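Local coordinates for Fe2OG dioxygenase domain-containing protein (Pseudomonas putida, PDB 4J25) that probably hydroxylates peptidyl proline as an iron- and 2-oxoglutarate-dependent prolyl-4-hydroxylase with a double-stranded beta-helix core, at residues His42-Gln47 with Val184-Glu189. Residues are numbered along the deposited sequence; the frame is centred on the assembly and turned at random.
Sequences HGWSQQ and VEHDVE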
loop_
_atom_site.group_PDB
_atom_site.type_symbol
_atom_site.label_atom_id
_atom_site.label_comp_id
_atom_site.label_asym_id
_atom_site.label_seq_id
_atom_site.Cartn_x
_atom_site.Cartn_y
_atom_site.Cartn_z
ATOM N N HIS A 42 -12.497 5.557 -10.143
ATOM C CA HIS A 42 -12.902 5.821 -8.756
ATOM C C HIS A 42 -11.838 6.496 -7.909
ATOM O O HIS A 42 -12.130 6.939 -6.801
ATOM C CB HIS A 42 -13.286 4.525 -8.025
ATOM C CG HIS A 42 -14.377 3.742 -8.682
ATOM N ND1 HIS A 42 -14.182 2.466 -9.168
ATOM C CD2 HIS A 42 -15.679 4.030 -8.899
ATOM C CE1 HIS A 42 -15.309 2.016 -9.687
ATOM N NE2 HIS A 42 -16.232 2.947 -9.538
ATOM N N GLY A 43 -10.600 6.555 -8.385
ATOM C CA GLY A 43 -9.531 7.132 -7.586
ATOM C C GLY A 43 -8.891 6.159 -6.604
ATOM O O GLY A 43 -7.973 6.524 -5.873
ATOM N N TRP A 44 -9.390 4.927 -6.559
ATOM C CA TRP A 44 -8.855 3.931 -5.627
ATOM C C TRP A 44 -9.163 2.521 -6.086
ATOM O O TRP A 44 -10.039 2.312 -6.917
ATOM C CB TRP A 44 -9.406 4.149 -4.212
ATOM C CG TRP A 44 -10.864 3.857 -4.069
ATOM C CD1 TRP A 44 -11.912 4.647 -4.485
ATOM C CD2 TRP A 44 -11.454 2.692 -3.475
ATOM N NE1 TRP A 44 -13.103 4.043 -4.183
ATOM C CE2 TRP A 44 -12.856 2.849 -3.558
ATOM C CE3 TRP A 44 -10.936 1.538 -2.879
ATOM C CZ2 TRP A 44 -13.746 1.894 -3.070
ATOM C CZ3 TRP A 44 -11.827 0.586 -2.373
ATOM C CH2 TRP A 44 -13.213 0.769 -2.477
ATOM N N SER A 45 -8.440 1.548 -5.530
ATOM C CA SER A 45 -8.639 0.162 -5.890
ATOM C C SER A 45 -8.271 -0.708 -4.691
ATOM O O SER A 45 -7.401 -0.354 -3.893
ATOM C CB SER A 45 -7.775 -0.205 -7.088
ATOM O OG SER A 45 -8.109 -1.479 -7.601
ATOM N N GLN A 46 -8.971 -1.819 -4.555
ATOM C CA GLN A 46 -8.669 -2.806 -3.523
ATOM C C GLN A 46 -8.626 -4.199 -4.140
ATOM O O GLN A 46 -9.520 -4.576 -4.894
ATOM C CB GLN A 46 -9.706 -2.731 -2.414
ATOM C CG GLN A 46 -9.514 -3.787 -1.294
ATOM C CD GLN A 46 -10.568 -3.694 -0.199
ATOM O OE1 GLN A 46 -10.776 -4.635 0.551
ATOM N NE2 GLN A 46 -11.219 -2.552 -0.090
ATOM N N GLN A 47 -7.579 -4.964 -3.824
ATOM C CA GLN A 47 -7.385 -6.286 -4.405
ATOM C C GLN A 47 -7.102 -7.286 -3.311
ATOM O O GLN A 47 -6.122 -7.140 -2.589
ATOM C CB GLN A 47 -6.193 -6.289 -5.355
ATOM C CG GLN A 47 -6.312 -5.287 -6.470
ATOM C CD GLN A 47 -7.427 -5.638 -7.408
ATOM O OE1 GLN A 47 -7.681 -6.814 -7.669
ATOM N NE2 GLN A 47 -8.121 -4.629 -7.903
ATOM N N VAL A 184 -19.292 9.278 0.884
ATOM C CA VAL A 184 -19.176 7.847 1.122
ATOM C C VAL A 184 -17.930 7.542 1.958
ATOM O O VAL A 184 -16.875 8.185 1.827
ATOM C CB VAL A 184 -19.158 7.084 -0.215
ATOM C CG1 VAL A 184 -18.803 5.612 -0.008
ATOM C CG2 VAL A 184 -20.516 7.252 -0.928
ATOM N N GLU A 185 -18.057 6.557 2.831
ATOM C CA GLU A 185 -16.913 6.057 3.591
ATOM C C GLU A 185 -16.741 4.583 3.269
ATOM O O GLU A 185 -17.720 3.898 3.023
ATOM C CB GLU A 185 -17.131 6.281 5.090
ATOM C CG GLU A 185 -17.397 7.736 5.439
ATOM C CD GLU A 185 -17.562 7.982 6.922
ATOM O OE1 GLU A 185 -17.372 7.032 7.709
ATOM O OE2 GLU A 185 -17.887 9.135 7.299
ATOM N N HIS A 186 -15.502 4.098 3.251
ATOM C CA HIS A 186 -15.241 2.666 3.057
ATOM C C HIS A 186 -14.136 2.185 3.993
ATOM O O HIS A 186 -13.028 2.721 3.953
ATOM C CB HIS A 186 -14.816 2.398 1.608
ATOM C CG HIS A 186 -14.545 0.954 1.307
ATOM N ND1 HIS A 186 -15.500 -0.025 1.464
ATOM C CD2 HIS A 186 -13.431 0.320 0.862
ATOM C CE1 HIS A 186 -14.998 -1.196 1.129
ATOM N NE2 HIS A 186 -13.741 -1.015 0.759
ATOM N N ASP A 187 -14.443 1.187 4.830
ATOM C CA ASP A 187 -13.456 0.555 5.688
ATOM C C ASP A 187 -12.756 -0.599 4.963
ATOM O O ASP A 187 -13.396 -1.401 4.293
ATOM C CB ASP A 187 -14.119 0.015 6.960
ATOM C CG ASP A 187 -14.536 1.119 7.907
ATOM O OD1 ASP A 187 -14.342 2.293 7.545
ATOM O OD2 ASP A 187 -15.056 0.827 9.006
ATOM N N VAL A 188 -11.439 -0.682 5.118
ATOM C CA VAL A 188 -10.699 -1.866 4.716
ATOM C C VAL A 188 -10.126 -2.581 5.940
ATOM O O VAL A 188 -9.385 -1.985 6.719
ATOM C CB VAL A 188 -9.535 -1.488 3.775
ATOM C CG1 VAL A 188 -8.771 -2.751 3.339
ATOM C CG2 VAL A 188 -10.060 -0.771 2.574
ATOM N N GLU A 189 -10.462 -3.854 6.120
ATOM C CA GLU A 189 -9.826 -4.654 7.161
ATOM C C GLU A 189 -8.435 -5.040 6.681
ATOM O O GLU A 189 -8.271 -5.455 5.545
ATOM C CB GLU A 189 -10.625 -5.921 7.509
ATOM C CG GLU A 189 -11.954 -5.638 8.184
ATOM C CD GLU A 189 -12.602 -6.874 8.793
ATOM O OE1 GLU A 189 -11.883 -7.864 9.073
ATOM O OE2 GLU A 189 -13.840 -6.846 8.994
#
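W44 and H186 meet where edge strands from the two sheets of a jellyroll face each other, an example of two strands, 10.5 Å apart at their axes, that meet here through side chains. The first torsion of W44 (69°) sets CG between its backbone N and carbonyl carbon, and the six-membered ring reaches the imidazole with W44 CH2 3.4 Å from H186 CD2. The rings meet obliquely, their planes 40° apart. S45 points to the other side of 44-47, where its OG accepts a hydrogen bond from Q47 NE2 at 3.2 Å. Q46 again faces 185-188. With CG anti to the backbone N and the chain extended beyond it, its amide reaches across to 185-188; Q46 NE2 comes to the imidazole edge near the ring plane and donates a weak, bent hydrogen bond to H186 NE2 (3.1 Å, 131°). The same amide rests on V188: Q46 NE2 lies 3.4 Å from V188 CG2 and Q46 OE1 3.9 Å from V188 CG1. The V188 side chain is about 7 Å from the bound N-oxalylglycine. An alanine in place of H186 would probably leave the Q46 amide without this acceptor and open a gap beside the W44 ring. V188 also touches M178 and V196, and W44 touches F198 and M178. Strand 44-47 pairs with 195-199, and 185-188 with 176-179, while helix 32-42 packs on the S45 and Q47 side.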